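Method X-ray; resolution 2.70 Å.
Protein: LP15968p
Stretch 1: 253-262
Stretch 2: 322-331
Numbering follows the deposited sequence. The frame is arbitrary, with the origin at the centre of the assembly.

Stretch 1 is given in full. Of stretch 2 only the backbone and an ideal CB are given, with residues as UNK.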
# COMPACT_ATOMS: atom_id res chain seq x y z
N HIS A 253 1.05 -13.53 1.60
CA HIS A 253 0.48 -14.79 1.13
C HIS A 253 -0.85 -14.56 0.46
O HIS A 253 -1.17 -15.24 -0.51
CB HIS A 253 0.32 -15.79 2.27
CG HIS A 253 1.47 -16.73 2.42
ND1 HIS A 253 2.19 -16.87 3.59
CD2 HIS A 253 2.04 -17.59 1.53
CE1 HIS A 253 3.14 -17.76 3.43
NE2 HIS A 253 3.07 -18.22 2.19
N THR A 254 -1.61 -13.60 0.98
CA THR A 254 -2.88 -13.23 0.35
C THR A 254 -2.70 -12.91 -1.13
O THR A 254 -3.48 -13.34 -1.97
CB THR A 254 -3.51 -12.00 1.01
OG1 THR A 254 -3.69 -12.25 2.41
CG2 THR A 254 -4.84 -11.71 0.37
N TYR A 255 -1.66 -12.14 -1.44
CA TYR A 255 -1.40 -11.76 -2.83
C TYR A 255 -0.84 -12.93 -3.64
O TYR A 255 -1.33 -13.25 -4.73
CB TYR A 255 -0.45 -10.56 -2.89
CG TYR A 255 -0.46 -9.87 -4.24
CD1 TYR A 255 0.23 -10.41 -5.33
CD2 TYR A 255 -1.17 -8.68 -4.43
CE1 TYR A 255 0.22 -9.79 -6.57
CE2 TYR A 255 -1.19 -8.04 -5.67
CZ TYR A 255 -0.49 -8.61 -6.74
OH TYR A 255 -0.50 -7.99 -7.97
N SER A 256 0.18 -13.58 -3.11
CA SER A 256 0.83 -14.64 -3.85
C SER A 256 -0.11 -15.82 -4.03
O SER A 256 -0.25 -16.35 -5.13
CB SER A 256 2.12 -15.06 -3.14
OG SER A 256 2.85 -16.00 -3.92
N ASP A 257 -0.76 -16.24 -2.94
CA ASP A 257 -1.67 -17.38 -2.99
C ASP A 257 -2.69 -17.20 -4.12
O ASP A 257 -3.05 -18.16 -4.80
CB ASP A 257 -2.39 -17.58 -1.64
CG ASP A 257 -1.49 -18.20 -0.56
OD1 ASP A 257 -0.29 -18.36 -0.82
OD2 ASP A 257 -1.99 -18.52 0.55
N ASN A 258 -3.13 -15.96 -4.32
CA ASN A 258 -4.12 -15.65 -5.35
C ASN A 258 -3.52 -15.35 -6.73
O ASN A 258 -4.24 -14.95 -7.64
CB ASN A 258 -5.00 -14.49 -4.90
CG ASN A 258 -6.07 -14.93 -3.93
OD1 ASN A 258 -7.10 -15.49 -4.33
ND2 ASN A 258 -5.84 -14.69 -2.64
N HIS A 259 -2.22 -15.54 -6.88
CA HIS A 259 -1.52 -15.23 -8.12
C HIS A 259 -0.97 -16.53 -8.69
O HIS A 259 -0.02 -17.08 -8.16
CB HIS A 259 -0.39 -14.22 -7.87
CG HIS A 259 0.20 -13.65 -9.13
ND1 HIS A 259 0.81 -14.43 -10.09
CD2 HIS A 259 0.30 -12.37 -9.57
CE1 HIS A 259 1.24 -13.66 -11.07
NE2 HIS A 259 0.95 -12.41 -10.79
N PRO A 260 -1.58 -17.01 -9.77
CA PRO A 260 -1.31 -18.35 -10.34
C PRO A 260 0.16 -18.64 -10.60
O PRO A 260 0.54 -19.80 -10.67
CB PRO A 260 -2.06 -18.31 -11.67
CG PRO A 260 -3.13 -17.29 -11.49
CD PRO A 260 -2.54 -16.25 -10.58
N ILE A 261 0.98 -17.60 -10.76
CA ILE A 261 2.39 -17.78 -11.13
C ILE A 261 3.35 -17.48 -9.98
O ILE A 261 4.33 -18.21 -9.76
CB ILE A 261 2.75 -16.90 -12.36
CG1 ILE A 261 2.09 -17.45 -13.63
CG2 ILE A 261 4.28 -16.80 -12.53
CD1 ILE A 261 2.23 -16.54 -14.82
N MET A 262 3.05 -16.40 -9.27
CA MET A 262 3.77 -16.02 -8.05
C MET A 262 3.69 -17.12 -6.98
O MET A 262 4.67 -17.42 -6.33
CB MET A 262 3.20 -14.71 -7.50
CG MET A 262 3.97 -14.11 -6.33
SD MET A 262 3.28 -12.49 -5.92
CE MET A 262 3.55 -11.63 -7.46
N UNK A 322 -5.53 -10.20 -15.59
CA UNK A 322 -6.29 -11.35 -15.13
C UNK A 322 -5.63 -12.09 -13.98
O UNK A 322 -6.32 -12.65 -13.12
CB UNK A 322 -6.51 -12.32 -16.29
N UNK A 323 -4.30 -12.10 -13.95
CA UNK A 323 -3.55 -12.74 -12.86
C UNK A 323 -3.62 -11.96 -11.55
O UNK A 323 -3.90 -12.52 -10.48
CB UNK A 323 -2.09 -12.91 -13.27
N UNK A 324 -3.36 -10.66 -11.63
CA UNK A 324 -3.24 -9.84 -10.44
C UNK A 324 -4.59 -9.39 -9.92
O UNK A 324 -4.71 -8.97 -8.77
CB UNK A 324 -2.36 -8.62 -10.73
N UNK A 325 -5.61 -9.49 -10.77
CA UNK A 325 -6.97 -9.06 -10.43
C UNK A 325 -7.42 -9.50 -9.03
O UNK A 325 -7.76 -8.66 -8.20
CB UNK A 325 -7.95 -9.61 -11.47
N UNK A 326 -7.44 -10.81 -8.80
CA UNK A 326 -7.86 -11.40 -7.53
C UNK A 326 -6.94 -11.03 -6.35
O UNK A 326 -7.41 -10.75 -5.24
CB UNK A 326 -7.92 -12.92 -7.67
N UNK A 327 -5.63 -11.05 -6.60
CA UNK A 327 -4.64 -10.71 -5.58
C UNK A 327 -4.72 -9.24 -5.12
O UNK A 327 -4.40 -8.92 -3.99
CB UNK A 327 -3.24 -11.00 -6.12
N UNK A 328 -5.14 -8.35 -6.02
CA UNK A 328 -5.24 -6.93 -5.70
C UNK A 328 -6.52 -6.64 -4.92
O UNK A 328 -6.56 -5.78 -4.04
CB UNK A 328 -5.20 -6.09 -6.98
N UNK A 329 -7.57 -7.36 -5.25
CA UNK A 329 -8.81 -7.23 -4.51
C UNK A 329 -8.69 -7.85 -3.11
O UNK A 329 -8.99 -7.21 -2.10
CB UNK A 329 -9.95 -7.89 -5.29
N UNK A 330 -8.24 -9.09 -3.07
CA UNK A 330 -8.13 -9.82 -1.81
C UNK A 330 -7.18 -9.14 -0.82
O UNK A 330 -7.44 -9.12 0.38
CB UNK A 330 -7.66 -11.25 -2.08
N UNK A 331 -6.08 -8.58 -1.32
CA UNK A 331 -5.14 -7.86 -0.47
C UNK A 331 -5.85 -6.66 0.12
O UNK A 331 -5.75 -6.39 1.32
CB UNK A 331 -3.89 -7.43 -1.25

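Stretch 2 is helical throughout and runs nearly antiparallel to helix 253-257, at 157° between their directions and 8.0 Å at closest approach.

Position 322 has nothing of stretch 1 within 5.5 Å of its ideal CB, and any helix-compatible residue would suit it. It is Gln322, which makes no contact here.

At 323 the CA-to-CB bond points toward stretch 1, with the ideal CB 4.0 Å from His259 NE2 and 4.3 Å from Pro260 CD. The imidazole offers a face, and Ile261 lies farther along, which favours a long side chain with an aliphatic stem; Met, Lys, Gln or Arg would all be reasonable. The residue is Arg323. Its CB lies over the His259 ring, 4.2 Å from the centroid, and the extended chain carries the guanidinium to Ile261, whose CD1 sits over one face with Arg323 CZ 3.1 Å away.

Position 324 points sideways, yet its ideal CB is 3.4 Å from Tyr255 OH. The room is limited and the phenol asks for a polar partner, so Asn, Asp or Ser could serve. Asn324 brings its amide round to the hydroxyl: Tyr255 OH donates to Asn324 OD1 in a very short hydrogen bond of 2.5 Å. The same oxygen lies at the edge of the His259 ring.

Position 325 points away, leaving the choice open to many residues; Lys325 extends with all four chi angles t and does not touch stretch 1.

At 326 the bond points toward stretch 1, the ideal CB standing 4.2 Å from Asn258 O. A small residue such as Ala or Ser fits. Ala326 makes a modest contact, its CB 4.3 Å from Asn258 OD1.

Position 327 is the most restricted. Its CA is 4.4 Å from Tyr255 CA, and its ideal CB is only 3.3 Å from Tyr255 O. Gly, Ala or Ser are the natural candidates, and the nearby carbonyls favour a hydroxyl. Ser327 lays its CB squarely over the Tyr255 ring, 3.3 Å from the centroid and 4° off the normal. Its OG lies 2.9 Å from Tyr255 O and 3.0 Å from Asn258 O.

At 328 the CA-to-CB bond points sideways, with the ideal CB 4.6 Å from Tyr255 CE2, and a branched or long apolar chain could reach the ring. Leu328 does so at the edge, its CD2 4.0 Å from Tyr255 CE2.

Position 329 is out of reach of stretch 1; it is Leu329.

At 330 the CA-to-CB bond points toward stretch 1, with the ideal CB 3.8 Å from Thr254 CG2 and 3.9 Å from Asn258 ND2, so an aliphatic stem with a polar end, or Ala, would suit. Gln330 packs its CB against Thr254 CG2.

Position 331 lies sideways beside Tyr255 CD2 and Thr254 CG2, an apolar setting for Leu, Ile or Met. Leu331 places CD1 3.8 Å from Tyr255 CD2, joining 324, 327 and 328 around the tyrosine knob.

Stretch 2 322-331: QRNKASLLQL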
# COMPACT_ATOMS: atom_id res chain seq x y z
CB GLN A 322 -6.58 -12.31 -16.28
CG GLN A 322 -8.05 -12.61 -16.45
CD GLN A 322 -8.82 -11.40 -16.94
OE1 GLN A 322 -9.92 -11.11 -16.45
NE2 GLN A 322 -8.25 -10.69 -17.91
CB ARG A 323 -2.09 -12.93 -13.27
CG ARG A 323 -1.94 -13.59 -14.61
CD ARG A 323 -0.50 -13.57 -15.08
NE ARG A 323 -0.26 -14.53 -16.15
CZ ARG A 323 0.86 -14.57 -16.85
NH1 ARG A 323 1.83 -13.70 -16.59
NH2 ARG A 323 1.02 -15.48 -17.82
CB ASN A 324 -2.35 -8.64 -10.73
CG ASN A 324 -0.93 -9.03 -11.04
OD1 ASN A 324 -0.06 -9.00 -10.17
ND2 ASN A 324 -0.67 -9.42 -12.29
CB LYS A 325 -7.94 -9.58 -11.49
CG LYS A 325 -9.33 -8.95 -11.48
CD LYS A 325 -10.17 -9.71 -12.47
CE LYS A 325 -11.55 -9.12 -12.62
NZ LYS A 325 -12.27 -9.83 -13.71
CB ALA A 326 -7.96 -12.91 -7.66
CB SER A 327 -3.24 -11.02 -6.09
OG SER A 327 -3.20 -12.30 -6.73
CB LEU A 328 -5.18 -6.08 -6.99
CG LEU A 328 -3.88 -5.97 -7.80
CD1 LEU A 328 -4.19 -5.71 -9.25
CD2 LEU A 328 -2.97 -4.87 -7.24
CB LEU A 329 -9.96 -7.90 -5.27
CG LEU A 329 -10.67 -7.10 -6.37
CD1 LEU A 329 -10.09 -5.68 -6.52
CD2 LEU A 329 -10.66 -7.88 -7.70
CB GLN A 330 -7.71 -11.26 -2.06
CG GLN A 330 -8.79 -12.07 -2.73
CD GLN A 330 -10.09 -12.03 -1.95
OE1 GLN A 330 -10.20 -12.60 -0.87
NE2 GLN A 330 -11.09 -11.33 -2.49
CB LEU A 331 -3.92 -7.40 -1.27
CG LEU A 331 -2.76 -6.76 -0.49
CD1 LEU A 331 -1.60 -6.45 -1.41
CD2 LEU A 331 -3.20 -5.48 0.20
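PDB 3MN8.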